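Local coordinates for protein N-acetylglucosamine-6-phosphate deacetylase (Thermotoga maritima, PDB 1O12) that probably removes the acetyl group from N-acetylglucosamine-6-phosphate, as a metal-dependent hydrolase of the NagA family that carries an iron ion in this structure, at residues H63-A68 / E80-Q85; S120-H125 / L337-R342; L173-V178 / I182-G187; N212-L217 / G223-G228; L284-K289 / P293-G298. All coordinates share one frame; numbering follows the deposited sequence.

Overall arrangement
All five contacts belong to the amidohydrolase domain, which has a TIM-barrel fold. Interactions 1 to 4 form a chain of touching neighbours. Interactions 1 and 2 meet through Y83 and S120. Interactions 2 and 3 meet where L337 CD2 lies 3.9 Å from V183 CG2. Interactions 3 and 4 meet where A186 CB lies 3.9 Å from I224 CD1. Interaction 5 stands apart, its nearest atoms about 9 Å from those of interactions 1 and 4. Two contacts lie near the metal site: the L214 side chain of interaction 4 is about 10 Å from the iron, and that of L295 in interaction 5 about 11 Å. Interaction 2 lies away from the annotated sites.

Interaction 1. Residues H63-A68 / E80-Q85; sequences HGVVGA and EFLYSQ
The carbonyl O of F81, whose ring meets V65 and V66, accepts the backbone N of S84 at 2.8 Å. S84 OG also approaches it, but so closely in the model that the length of that bond is doubtful. The contact belongs to the TIM-barrel domain. It brings the type I' turn V65-A68, which joins strands 61-65 and 68-69, against helix 75-83.

No hydrogen bond crosses between the segments. The F81 ring carries the packing. V66 CG1 sits over one face, 4.1 Å from the F81 ring centroid and 11° off the normal, a CH-pi contact. S84 OG lies over the opposite face, toward the rim. V65 CG2 comes in obliquely, 3.6 Å from F81 CE2. F81 has CG anti to its own N (chi1 -180°), which swings the ring off the helix toward the two valines. L82 adds a looser touch.

The turn is closed by A68 N donating to V65 O at 2.9 Å. V66 and G67 both have positive phi, as a type I' turn requires. F306 meets the F81 ring from outside the two segments. H63, two residues before V65, bonds through NE2 to D267, the predicted proton donor/acceptor. The other methyl of V66, CG2, rests 3.7 Å from F81 CG, at the root of the ring.

Interaction 2. Residues S120-H125 / L337-R342; sequences SLLGVH and LGLDDR
L337 meets L122 with both branches of its fork. Its CD1 and CD2 each lie 4.2 Å from L122 CD1, so one methyl of L122 faces the pair. The two side chains run past each other in opposite directions. L337 has CG anti to its carbonyl carbon (chi1 -69°), which directs the fork at the strand.

G338 is next. It ends helix 322-336 in a Schellman motif, with phi 67° and two bonds back into the last turn. The chain can then bend and bring a second leucine to the same partner. That residue is L339. Its CD1 reaches L122 CG at 4.5 Å, a light touch. L122 is thus approached by two leucines that flank one glycine. Its own chi2 of -132° lies away from the usual staggered values.

L339 also opens a type I turn that runs to R342. R342 N donates to L339 O at 3.1 Å. D340 and D341 form the middle of the turn, and R342 closes it. The R342 side chain packs on T89 and R350, and its NH1 makes a long, weak ion pair with D352.

The contact is wholly apolar. L337 also packs on M161 and V183, so it touches three consecutive parallel strands: 121-127, 159-164 and 183-186. The metal ligand E127 lies at the far end of the first of these. This is consistent with a loop that packs against the N-terminal end of the strands of a TIM barrel, on the side away from the catalytic face.

Interaction 3. Residues L173-V178 / I182-G187; sequences LLLRLV and IVLSAG
L184 sends its side chain from the strand into residues 173-178. Its CD1 lies 3.9 Å from L175 CD2 and 3.7 Å from L174 O. L184 and L175 cross at about a right angle. Nearer the root of the fork, L184 CG rests 3.9 Å from V178 CG2. L184 has CG anti to its carbonyl carbon (chi1 -70°), which sets the fork among these three residues. An alanine at this position would remove the fork and is likely to leave a gap between L174, L175 and V178.

I182 makes the next contacts. Its CB sits 3.6 Å from L177 O, and its CD1 lies 4.2 Å from L177 CB. Its carbonyl O receives V178 CA at 3.4 Å, in a nearly straight CA-H...O contact. No conventional hydrogen bond links the segments.

The segment 173-178 has helical backbone angles without regular helix bonding. R176 N donates to L173 O and L177 N to L174 O, each at 2.8 Å. R176 points away from the strand and makes a salt bridge to E149.

The contact lies in the connection between the parallel neighbours 159-164 and 183-186, where a TIM barrel would usually have a helix. L184 and L174 both pack on F164 of strand 159-164. L177 lies against L152 of helix 149-152, and L175 against F199 of helix 193-200.

Interaction 4. Residues N212-L217 / G223-G228; sequences NGLKPL and GITGAG
T225 OG1 donates to K215 O at 2.6 Å, the one hydrogen bond between the segments. The C=O...OG1 angle is 156°, and the donor is tilted 21° from the carbonyl plane. T225 carries OG1 beside its own N (chi1 -51°), which sends the hydroxyl off the helix toward the loop. L214 CB packs against this hydroxyl, 3.6 Å from T225 OG1.

The apolar contacts lie around this bond. L214 CD2 touches I224 CG2 at 3.5 Å, and the two side chains cross at about a right angle. Beyond the bond, L217 CD1 rests 3.4 Å from G226 CA. A CB on G226 would come within 3.0 Å of that methyl, so a side chain there would be tight against L217.

A valine in place of T225 would leave K215 O without this donor and would probably slacken the hold of the loop on the helix.

Partners outside the two segments place the contact. N212 and G213 are predicted to bind substrate, and N212 ND2 bonds to H244 O. P216 packs on L217 of the second subunit, and L217 on L252 of that subunit.

The chemistry is one buried polar link set in leucine and isoleucine packing. It ties the loop that follows the metal ligand H209 to the N-terminal part of helix 223-230. The T225 hydroxyl thus satisfies a backbone acceptor, K215 O, within otherwise apolar packing.

Interaction 5. Residues L284-K289 / P293-G298; sequences LVVKVK and PRLEDG
V288 and P293 lie side by side and point the same way, with V288 CG2 3.4 Å from P293 CB. V286 joins them on this face, its CG1 3.9 Å from P293 CB. These residues form the buried side of the pairing.

K287 and R294 project from the opposite face. Their backbones form an antiparallel hydrogen-bonded pair. K287 N donates to R294 O at 2.9 Å, nearly straight at 173°, and R294 N donates back to K287 O. The bent R294 side chain turns away from K287. Its guanidinium meets G298 O edge-on and in plane, through NE at 3.1 Å and NH2 at 3.3 Å. This double grip holds the group flat beside the type I turn L295-G298.

Farther along, L295 reaches back with CD2 3.6 Å from V285 O. E296 crosses V285 obliquely, its OE2 3.5 Å from V285 CB. K287 NZ and E296 OE1 stay 5.9 Å apart, so no salt bridge forms.

The two strands form a beta hairpin. With strand 278-280 they make a small three-stranded antiparallel sheet. V286 packs on A301, and P293 shares a backbone bond with it, so the hairpin borders the predicted substrate-binding loop L300-G302.

Interaction 1. Residues H63-A68 / E80-Q85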
# COMPACT_ATOMS: atom_id res chain seq x y z
N HIS A 63 26.90 7.84 1.03
CA HIS A 63 27.79 8.77 0.34
C HIS A 63 29.09 9.08 1.10
O HIS A 63 30.17 9.10 0.53
CB HIS A 63 27.04 10.09 0.08
CG HIS A 63 25.74 9.91 -0.63
ND1 HIS A 63 25.67 9.73 -1.99
CD2 HIS A 63 24.48 9.75 -0.17
CE1 HIS A 63 24.42 9.46 -2.34
NE2 HIS A 63 23.68 9.46 -1.25
N GLY A 64 28.94 9.32 2.40
CA GLY A 64 30.06 9.67 3.24
C GLY A 64 29.55 9.66 4.66
O GLY A 64 28.36 9.41 4.89
N VAL A 65 30.45 9.91 5.61
CA VAL A 65 30.09 9.92 7.02
C VAL A 65 31.30 10.47 7.80
O VAL A 65 32.44 10.24 7.40
CB VAL A 65 29.70 8.47 7.49
CG1 VAL A 65 30.87 7.51 7.29
CG2 VAL A 65 29.29 8.48 8.95
N VAL A 66 31.04 11.20 8.89
CA VAL A 66 32.08 11.80 9.75
C VAL A 66 33.26 12.49 9.01
O VAL A 66 34.43 12.32 9.36
CB VAL A 66 32.66 10.75 10.77
CG1 VAL A 66 31.65 10.45 11.86
CG2 VAL A 66 33.02 9.46 10.06
N GLY A 67 32.92 13.26 7.98
CA GLY A 67 33.92 13.97 7.22
C GLY A 67 34.39 13.30 5.95
O GLY A 67 34.94 13.97 5.09
N ALA A 68 34.20 11.99 5.81
CA ALA A 68 34.65 11.27 4.61
C ALA A 68 33.59 11.19 3.53
O ALA A 68 32.43 10.94 3.82
CB ALA A 68 35.09 9.87 5.01
N GLU A 80 36.69 2.27 8.30
CA GLU A 80 37.05 2.26 9.69
C GLU A 80 35.87 2.73 10.57
O GLU A 80 35.58 2.12 11.60
CB GLU A 80 38.30 3.15 9.85
CG GLU A 80 38.98 3.08 11.20
CD GLU A 80 38.95 1.67 11.81
OE1 GLU A 80 39.29 0.67 11.11
OE2 GLU A 80 38.59 1.56 13.01
N PHE A 81 35.18 3.79 10.19
CA PHE A 81 34.07 4.22 11.02
C PHE A 81 32.91 3.22 11.01
O PHE A 81 32.36 2.88 12.06
CB PHE A 81 33.53 5.58 10.58
CG PHE A 81 32.40 6.05 11.42
CD1 PHE A 81 32.61 6.43 12.75
CD2 PHE A 81 31.10 6.05 10.92
CE1 PHE A 81 31.53 6.78 13.59
CE2 PHE A 81 30.01 6.40 11.76
CZ PHE A 81 30.24 6.77 13.09
N LEU A 82 32.55 2.77 9.81
CA LEU A 82 31.45 1.83 9.63
C LEU A 82 31.49 0.58 10.51
O LEU A 82 30.44 0.03 10.87
CB LEU A 82 31.33 1.45 8.16
CG LEU A 82 30.89 2.65 7.33
CD1 LEU A 82 30.55 2.21 5.94
CD2 LEU A 82 29.68 3.32 7.98
N TYR A 83 32.70 0.15 10.86
CA TYR A 83 32.84 -1.02 11.71
C TYR A 83 32.20 -0.73 13.06
O TYR A 83 31.66 -1.63 13.71
CB TYR A 83 34.31 -1.40 11.88
CG TYR A 83 34.88 -2.09 10.64
CD1 TYR A 83 34.17 -3.11 10.00
CD2 TYR A 83 36.14 -1.73 10.11
CE1 TYR A 83 34.68 -3.74 8.87
CE2 TYR A 83 36.66 -2.36 8.98
CZ TYR A 83 35.92 -3.36 8.37
OH TYR A 83 36.39 -3.96 7.25
N SER A 84 32.24 0.53 13.49
CA SER A 84 31.64 0.93 14.76
C SER A 84 30.12 0.96 14.66
O SER A 84 29.44 1.26 15.64
CB SER A 84 32.10 2.31 15.18
OG SER A 84 31.56 3.30 14.34
N GLN A 85 29.58 0.69 13.48
CA GLN A 85 28.14 0.66 13.30
C GLN A 85 27.75 -0.78 12.97
O GLN A 85 26.59 -1.06 12.64
CB GLN A 85 27.72 1.61 12.17
CG GLN A 85 27.92 3.05 12.52
CD GLN A 85 27.17 3.44 13.77
OE1 GLN A 85 25.98 3.21 13.87
NE2 GLN A 85 27.86 4.03 14.74

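Interaction 2. Residues S120-H125 / L337-R342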
# COMPACT_ATOMS: atom_id res chain seq x y z
N SER A 120 35.71 -3.91 3.80
CA SER A 120 34.27 -3.99 3.81
C SER A 120 33.72 -3.33 2.54
O SER A 120 32.54 -3.42 2.24
CB SER A 120 33.71 -3.34 5.09
OG SER A 120 34.25 -2.03 5.32
N LEU A 121 34.59 -2.69 1.77
CA LEU A 121 34.15 -2.05 0.53
C LEU A 121 33.92 -3.05 -0.61
O LEU A 121 34.86 -3.61 -1.16
CB LEU A 121 35.17 -1.01 0.12
CG LEU A 121 34.94 -0.37 -1.25
CD1 LEU A 121 33.81 0.66 -1.16
CD2 LEU A 121 36.23 0.33 -1.71
N LEU A 122 32.67 -3.26 -0.96
CA LEU A 122 32.32 -4.18 -2.02
C LEU A 122 32.53 -3.50 -3.36
O LEU A 122 32.86 -4.12 -4.35
CB LEU A 122 30.87 -4.59 -1.91
CG LEU A 122 30.37 -5.96 -2.41
CD1 LEU A 122 29.13 -5.76 -3.26
CD2 LEU A 122 31.44 -6.70 -3.16
N GLY A 123 32.32 -2.20 -3.38
CA GLY A 123 32.47 -1.48 -4.62
C GLY A 123 31.82 -0.12 -4.60
O GLY A 123 31.73 0.55 -3.55
N VAL A 124 31.31 0.27 -5.76
CA VAL A 124 30.71 1.57 -5.91
C VAL A 124 29.28 1.52 -6.39
O VAL A 124 28.96 0.77 -7.30
CB VAL A 124 31.56 2.42 -6.88
CG1 VAL A 124 30.81 3.70 -7.28
CG2 VAL A 124 32.88 2.74 -6.21
N HIS A 125 28.43 2.33 -5.76
CA HIS A 125 27.02 2.44 -6.14
C HIS A 125 26.90 3.77 -6.84
O HIS A 125 27.12 4.85 -6.25
CB HIS A 125 26.10 2.39 -4.91
CG HIS A 125 24.66 2.65 -5.21
ND1 HIS A 125 23.67 2.56 -4.25
CD2 HIS A 125 24.04 3.04 -6.35
CE1 HIS A 125 22.50 2.89 -4.78
NE2 HIS A 125 22.70 3.18 -6.06
N LEU A 337 22.95 -8.67 -4.11
CA LEU A 337 24.31 -8.56 -4.58
C LEU A 337 25.02 -9.87 -4.88
O LEU A 337 26.21 -9.86 -5.20
CB LEU A 337 25.09 -7.77 -3.54
CG LEU A 337 24.65 -6.32 -3.49
CD1 LEU A 337 25.10 -5.68 -2.18
CD2 LEU A 337 25.22 -5.60 -4.72
N GLY A 338 24.31 -10.98 -4.76
CA GLY A 338 24.91 -12.27 -5.01
C GLY A 338 25.98 -12.64 -3.98
O GLY A 338 26.97 -13.30 -4.33
N LEU A 339 25.81 -12.23 -2.72
CA LEU A 339 26.78 -12.56 -1.68
C LEU A 339 26.28 -13.81 -0.91
O LEU A 339 25.84 -13.74 0.24
CB LEU A 339 26.97 -11.36 -0.75
CG LEU A 339 27.41 -10.08 -1.48
CD1 LEU A 339 27.69 -9.00 -0.47
CD2 LEU A 339 28.67 -10.33 -2.33
N ASP A 340 26.35 -14.95 -1.59
CA ASP A 340 25.89 -16.22 -1.08
C ASP A 340 26.47 -16.73 0.23
O ASP A 340 25.88 -17.61 0.86
CB ASP A 340 26.05 -17.27 -2.17
CG ASP A 340 25.43 -16.82 -3.49
OD1 ASP A 340 24.41 -16.07 -3.47
OD2 ASP A 340 25.95 -17.23 -4.57
N ASP A 341 27.61 -16.19 0.66
CA ASP A 341 28.24 -16.64 1.90
C ASP A 341 28.30 -15.50 2.92
O ASP A 341 29.22 -15.43 3.73
CB ASP A 341 29.66 -17.14 1.63
CG ASP A 341 29.70 -18.42 0.81
OD1 ASP A 341 30.82 -18.81 0.38
OD2 ASP A 341 28.62 -19.04 0.61
N ARG A 342 27.35 -14.59 2.86
CA ARG A 342 27.31 -13.45 3.77
C ARG A 342 25.85 -13.33 4.21
O ARG A 342 24.99 -14.02 3.67
CB ARG A 342 27.72 -12.19 3.01
CG ARG A 342 28.83 -11.38 3.61
CD ARG A 342 30.16 -12.09 3.52
NE ARG A 342 30.64 -12.27 2.15
CZ ARG A 342 30.97 -11.27 1.34
NH1 ARG A 342 30.87 -10.01 1.75
NH2 ARG A 342 31.42 -11.53 0.11

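Interaction 3. Residues L173-V178 / I182-G187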
# COMPACT_ATOMS: atom_id res chain seq x y z
N LEU A 173 19.86 0.54 -22.53
CA LEU A 173 21.26 0.13 -22.61
C LEU A 173 21.77 -0.35 -21.25
O LEU A 173 22.59 -1.27 -21.17
CB LEU A 173 22.14 1.29 -23.10
CG LEU A 173 21.86 1.98 -24.45
CD1 LEU A 173 23.02 2.93 -24.80
CD2 LEU A 173 21.68 0.94 -25.54
N LEU A 174 21.29 0.27 -20.18
CA LEU A 174 21.73 -0.08 -18.84
C LEU A 174 21.54 -1.56 -18.55
O LEU A 174 22.26 -2.13 -17.75
CB LEU A 174 21.01 0.78 -17.79
CG LEU A 174 21.12 2.29 -17.98
CD1 LEU A 174 20.29 2.97 -16.91
CD2 LEU A 174 22.59 2.76 -17.94
N LEU A 175 20.58 -2.19 -19.22
CA LEU A 175 20.36 -3.61 -18.99
C LEU A 175 21.59 -4.42 -19.34
O LEU A 175 21.74 -5.57 -18.91
CB LEU A 175 19.20 -4.11 -19.82
CG LEU A 175 17.90 -3.49 -19.36
CD1 LEU A 175 16.83 -3.77 -20.40
CD2 LEU A 175 17.54 -4.08 -18.01
N ARG A 176 22.48 -3.85 -20.13
CA ARG A 176 23.64 -4.63 -20.47
C ARG A 176 24.62 -4.73 -19.34
O ARG A 176 25.57 -5.50 -19.41
CB ARG A 176 24.29 -4.07 -21.71
CG ARG A 176 23.47 -4.42 -22.93
CD ARG A 176 23.88 -3.59 -24.09
NE ARG A 176 25.32 -3.71 -24.30
CZ ARG A 176 26.01 -2.86 -25.03
NH1 ARG A 176 25.38 -1.84 -25.61
NH2 ARG A 176 27.32 -3.01 -25.17
N LEU A 177 24.37 -3.97 -18.27
CA LEU A 177 25.27 -3.94 -17.12
C LEU A 177 25.10 -5.10 -16.16
O LEU A 177 26.06 -5.49 -15.50
CB LEU A 177 25.10 -2.65 -16.32
CG LEU A 177 25.43 -1.38 -17.11
CD1 LEU A 177 25.25 -0.15 -16.20
CD2 LEU A 177 26.85 -1.47 -17.63
N VAL A 178 23.89 -5.65 -16.09
CA VAL A 178 23.65 -6.74 -15.17
C VAL A 178 24.61 -7.91 -15.35
O VAL A 178 25.00 -8.55 -14.37
CB VAL A 178 22.20 -7.22 -15.26
CG1 VAL A 178 21.96 -8.40 -14.30
CG2 VAL A 178 21.27 -6.06 -14.89
N ILE A 182 26.53 -6.09 -11.86
CA ILE A 182 26.02 -4.80 -11.40
C ILE A 182 24.50 -4.92 -11.21
O ILE A 182 23.80 -5.40 -12.10
CB ILE A 182 26.34 -3.69 -12.43
CG1 ILE A 182 27.85 -3.56 -12.62
CG2 ILE A 182 25.71 -2.38 -11.98
CD1 ILE A 182 28.27 -2.45 -13.57
N VAL A 183 24.01 -4.54 -10.03
CA VAL A 183 22.58 -4.59 -9.74
C VAL A 183 21.93 -3.26 -10.16
O VAL A 183 22.41 -2.19 -9.78
CB VAL A 183 22.29 -4.81 -8.21
CG1 VAL A 183 20.78 -4.69 -7.93
CG2 VAL A 183 22.81 -6.19 -7.74
N LEU A 184 20.86 -3.33 -10.95
CA LEU A 184 20.14 -2.11 -11.36
C LEU A 184 19.06 -1.75 -10.33
O LEU A 184 18.44 -2.62 -9.74
CB LEU A 184 19.48 -2.30 -12.73
CG LEU A 184 20.44 -2.36 -13.92
CD1 LEU A 184 19.62 -2.38 -15.21
CD2 LEU A 184 21.39 -1.15 -13.88
N SER A 185 18.83 -0.47 -10.10
CA SER A 185 17.81 -0.07 -9.13
C SER A 185 17.08 1.16 -9.64
O SER A 185 17.71 2.12 -10.09
CB SER A 185 18.46 0.22 -7.75
OG SER A 185 17.49 0.18 -6.69
N ALA A 186 15.76 1.16 -9.58
CA ALA A 186 14.97 2.29 -10.07
C ALA A 186 14.81 3.34 -8.98
O ALA A 186 14.54 3.01 -7.82
CB ALA A 186 13.61 1.82 -10.56
N GLY A 187 15.01 4.59 -9.37
CA GLY A 187 14.89 5.72 -8.47
C GLY A 187 15.06 7.02 -9.23
O GLY A 187 15.60 7.04 -10.34

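Interaction 4. Residues N212-L217 / G223-G228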
# COMPACT_ATOMS: atom_id res chain seq x y z
N ASN A 212 10.96 8.24 -1.73
CA ASN A 212 11.48 9.57 -2.08
C ASN A 212 11.97 9.57 -3.54
O ASN A 212 12.61 8.62 -4.00
CB ASN A 212 12.64 9.98 -1.17
CG ASN A 212 12.40 9.64 0.31
OD1 ASN A 212 12.96 8.67 0.85
ND2 ASN A 212 11.56 10.45 0.98
N GLY A 213 11.66 10.64 -4.27
CA GLY A 213 12.12 10.74 -5.65
C GLY A 213 11.31 9.95 -6.66
O GLY A 213 11.84 9.49 -7.67
N LEU A 214 10.02 9.79 -6.39
CA LEU A 214 9.15 9.05 -7.30
C LEU A 214 7.80 9.74 -7.39
O LEU A 214 7.42 10.54 -6.51
CB LEU A 214 8.95 7.63 -6.79
CG LEU A 214 10.24 6.82 -6.63
CD1 LEU A 214 10.06 5.83 -5.48
CD2 LEU A 214 10.61 6.13 -7.94
N LYS A 215 7.06 9.47 -8.46
CA LYS A 215 5.75 10.06 -8.56
C LYS A 215 4.93 9.26 -7.53
O LYS A 215 5.15 8.05 -7.35
CB LYS A 215 5.17 9.86 -9.96
CG LYS A 215 3.85 10.59 -10.17
CD LYS A 215 4.04 11.98 -10.80
CE LYS A 215 4.38 11.92 -12.28
NZ LYS A 215 4.73 13.27 -12.80
N PRO A 216 4.02 9.93 -6.82
CA PRO A 216 3.18 9.26 -5.82
C PRO A 216 2.26 8.20 -6.43
O PRO A 216 2.18 8.03 -7.66
CB PRO A 216 2.38 10.41 -5.23
CG PRO A 216 3.34 11.57 -5.31
CD PRO A 216 3.92 11.40 -6.70
N LEU A 217 1.57 7.48 -5.56
CA LEU A 217 0.63 6.46 -5.96
C LEU A 217 -0.73 7.12 -6.26
O LEU A 217 -1.34 7.76 -5.38
CB LEU A 217 0.49 5.45 -4.84
CG LEU A 217 -0.50 4.32 -5.03
CD1 LEU A 217 0.19 3.19 -5.71
CD2 LEU A 217 -1.04 3.87 -3.67
N GLY A 223 2.14 3.97 -10.89
CA GLY A 223 3.55 4.29 -11.07
C GLY A 223 4.56 3.36 -10.42
O GLY A 223 4.24 2.22 -10.01
N ILE A 224 5.80 3.83 -10.33
CA ILE A 224 6.88 3.04 -9.72
C ILE A 224 6.55 2.75 -8.26
O ILE A 224 6.86 1.68 -7.76
CB ILE A 224 8.27 3.78 -9.76
CG1 ILE A 224 8.81 3.84 -11.19
CG2 ILE A 224 9.28 3.02 -8.89
CD1 ILE A 224 10.33 3.87 -11.24
N THR A 225 5.97 3.72 -7.58
CA THR A 225 5.62 3.57 -6.17
C THR A 225 4.64 2.42 -6.02
O THR A 225 4.73 1.64 -5.08
CB THR A 225 4.96 4.85 -5.65
OG1 THR A 225 5.82 5.95 -5.99
CG2 THR A 225 4.73 4.79 -4.15
N GLY A 226 3.71 2.34 -6.97
CA GLY A 226 2.71 1.30 -6.95
C GLY A 226 3.30 -0.04 -7.32
O GLY A 226 2.93 -1.08 -6.76
N ALA A 227 4.22 -0.02 -8.27
CA ALA A 227 4.91 -1.24 -8.67
C ALA A 227 5.66 -1.72 -7.45
O ALA A 227 5.59 -2.89 -7.10
CB ALA A 227 5.88 -0.96 -9.81
N GLY A 228 6.37 -0.80 -6.80
CA GLY A 228 7.15 -1.16 -5.63
C GLY A 228 6.34 -1.85 -4.55
O GLY A 228 6.80 -2.81 -3.92

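Interaction 5. Residues L284-K289 / P293-G298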
# COMPACT_ATOMS: atom_id res chain seq x y z
N LEU A 284 26.88 21.17 -4.78
CA LEU A 284 25.66 21.82 -4.26
C LEU A 284 25.78 22.08 -2.77
O LEU A 284 26.19 21.19 -2.03
CB LEU A 284 24.44 20.93 -4.49
CG LEU A 284 24.01 20.74 -5.94
CD1 LEU A 284 22.85 19.75 -6.04
CD2 LEU A 284 23.62 22.09 -6.50
N VAL A 285 25.38 23.27 -2.32
CA VAL A 285 25.46 23.60 -0.89
C VAL A 285 24.30 22.97 -0.11
O VAL A 285 23.16 22.92 -0.57
CB VAL A 285 25.48 25.15 -0.67
CG1 VAL A 285 25.37 25.46 0.81
CG2 VAL A 285 26.79 25.73 -1.20
N VAL A 286 24.61 22.50 1.10
CA VAL A 286 23.64 21.86 1.96
C VAL A 286 23.75 22.43 3.36
O VAL A 286 24.85 22.68 3.85
CB VAL A 286 23.91 20.33 2.03
CG1 VAL A 286 22.75 19.62 2.65
CG2 VAL A 286 24.15 19.79 0.64
N LYS A 287 22.60 22.64 3.99
CA LYS A 287 22.54 23.19 5.34
C LYS A 287 22.04 22.07 6.22
O LYS A 287 21.09 21.38 5.86
CB LYS A 287 21.54 24.33 5.42
CG LYS A 287 21.80 25.49 4.47
CD LYS A 287 22.86 26.44 5.01
CE LYS A 287 22.93 27.71 4.16
NZ LYS A 287 21.60 28.39 4.02
N VAL A 288 22.67 21.91 7.38
CA VAL A 288 22.26 20.86 8.30
C VAL A 288 21.76 21.47 9.62
O VAL A 288 22.55 22.04 10.39
CB VAL A 288 23.42 19.87 8.58
CG1 VAL A 288 22.99 18.81 9.57
CG2 VAL A 288 23.84 19.21 7.28
N LYS A 289 20.45 21.37 9.85
CA LYS A 289 19.81 21.87 11.06
C LYS A 289 19.20 20.68 11.78
O LYS A 289 18.36 19.96 11.22
CB LYS A 289 18.72 22.90 10.72
CG LYS A 289 19.23 24.15 9.98
CD LYS A 289 19.84 25.22 10.91
CE LYS A 289 21.24 24.86 11.47
NZ LYS A 289 22.34 24.89 10.45
N PRO A 293 19.81 17.28 6.92
CA PRO A 293 20.47 18.09 5.90
C PRO A 293 19.53 18.34 4.72
O PRO A 293 18.89 17.42 4.21
CB PRO A 293 21.68 17.23 5.51
CG PRO A 293 21.12 15.84 5.60
CD PRO A 293 20.24 15.87 6.85
N ARG A 294 19.43 19.60 4.32
CA ARG A 294 18.61 19.95 3.18
C ARG A 294 19.21 21.07 2.32
O ARG A 294 20.08 21.82 2.76
CB ARG A 294 17.17 20.30 3.63
CG ARG A 294 17.03 21.01 4.97
CD ARG A 294 15.84 20.46 5.84
NE ARG A 294 14.66 20.09 5.06
CZ ARG A 294 13.60 19.41 5.54
NH1 ARG A 294 13.55 19.02 6.81
NH2 ARG A 294 12.62 19.07 4.71
N LEU A 295 18.81 21.12 1.06
CA LEU A 295 19.26 22.17 0.15
C LEU A 295 18.61 23.43 0.68
O LEU A 295 17.73 23.38 1.54
CB LEU A 295 18.76 21.92 -1.28
CG LEU A 295 19.25 20.65 -1.97
CD1 LEU A 295 18.88 20.72 -3.46
CD2 LEU A 295 20.77 20.52 -1.78
N GLU A 296 19.02 24.57 0.15
CA GLU A 296 18.46 25.84 0.59
C GLU A 296 16.95 25.88 0.32
O GLU A 296 16.17 26.40 1.12
CB GLU A 296 19.18 26.98 -0.14
CG GLU A 296 20.72 26.97 0.08
CD GLU A 296 21.52 27.19 -1.22
OE1 GLU A 296 21.37 28.28 -1.83
OE2 GLU A 296 22.30 26.28 -1.62
N ASP A 297 16.52 25.29 -0.80
CA ASP A 297 15.10 25.28 -1.11
C ASP A 297 14.27 24.31 -0.25
O ASP A 297 13.07 24.16 -0.47
CB ASP A 297 14.89 24.97 -2.61
CG ASP A 297 14.70 23.49 -2.88
OD1 ASP A 297 15.55 22.68 -2.48
OD2 ASP A 297 13.68 23.15 -3.52
N GLY A 298 14.91 23.64 0.71
CA GLY A 298 14.18 22.71 1.57
C GLY A 298 14.30 21.22 1.23
O GLY A 298 14.00 20.37 2.07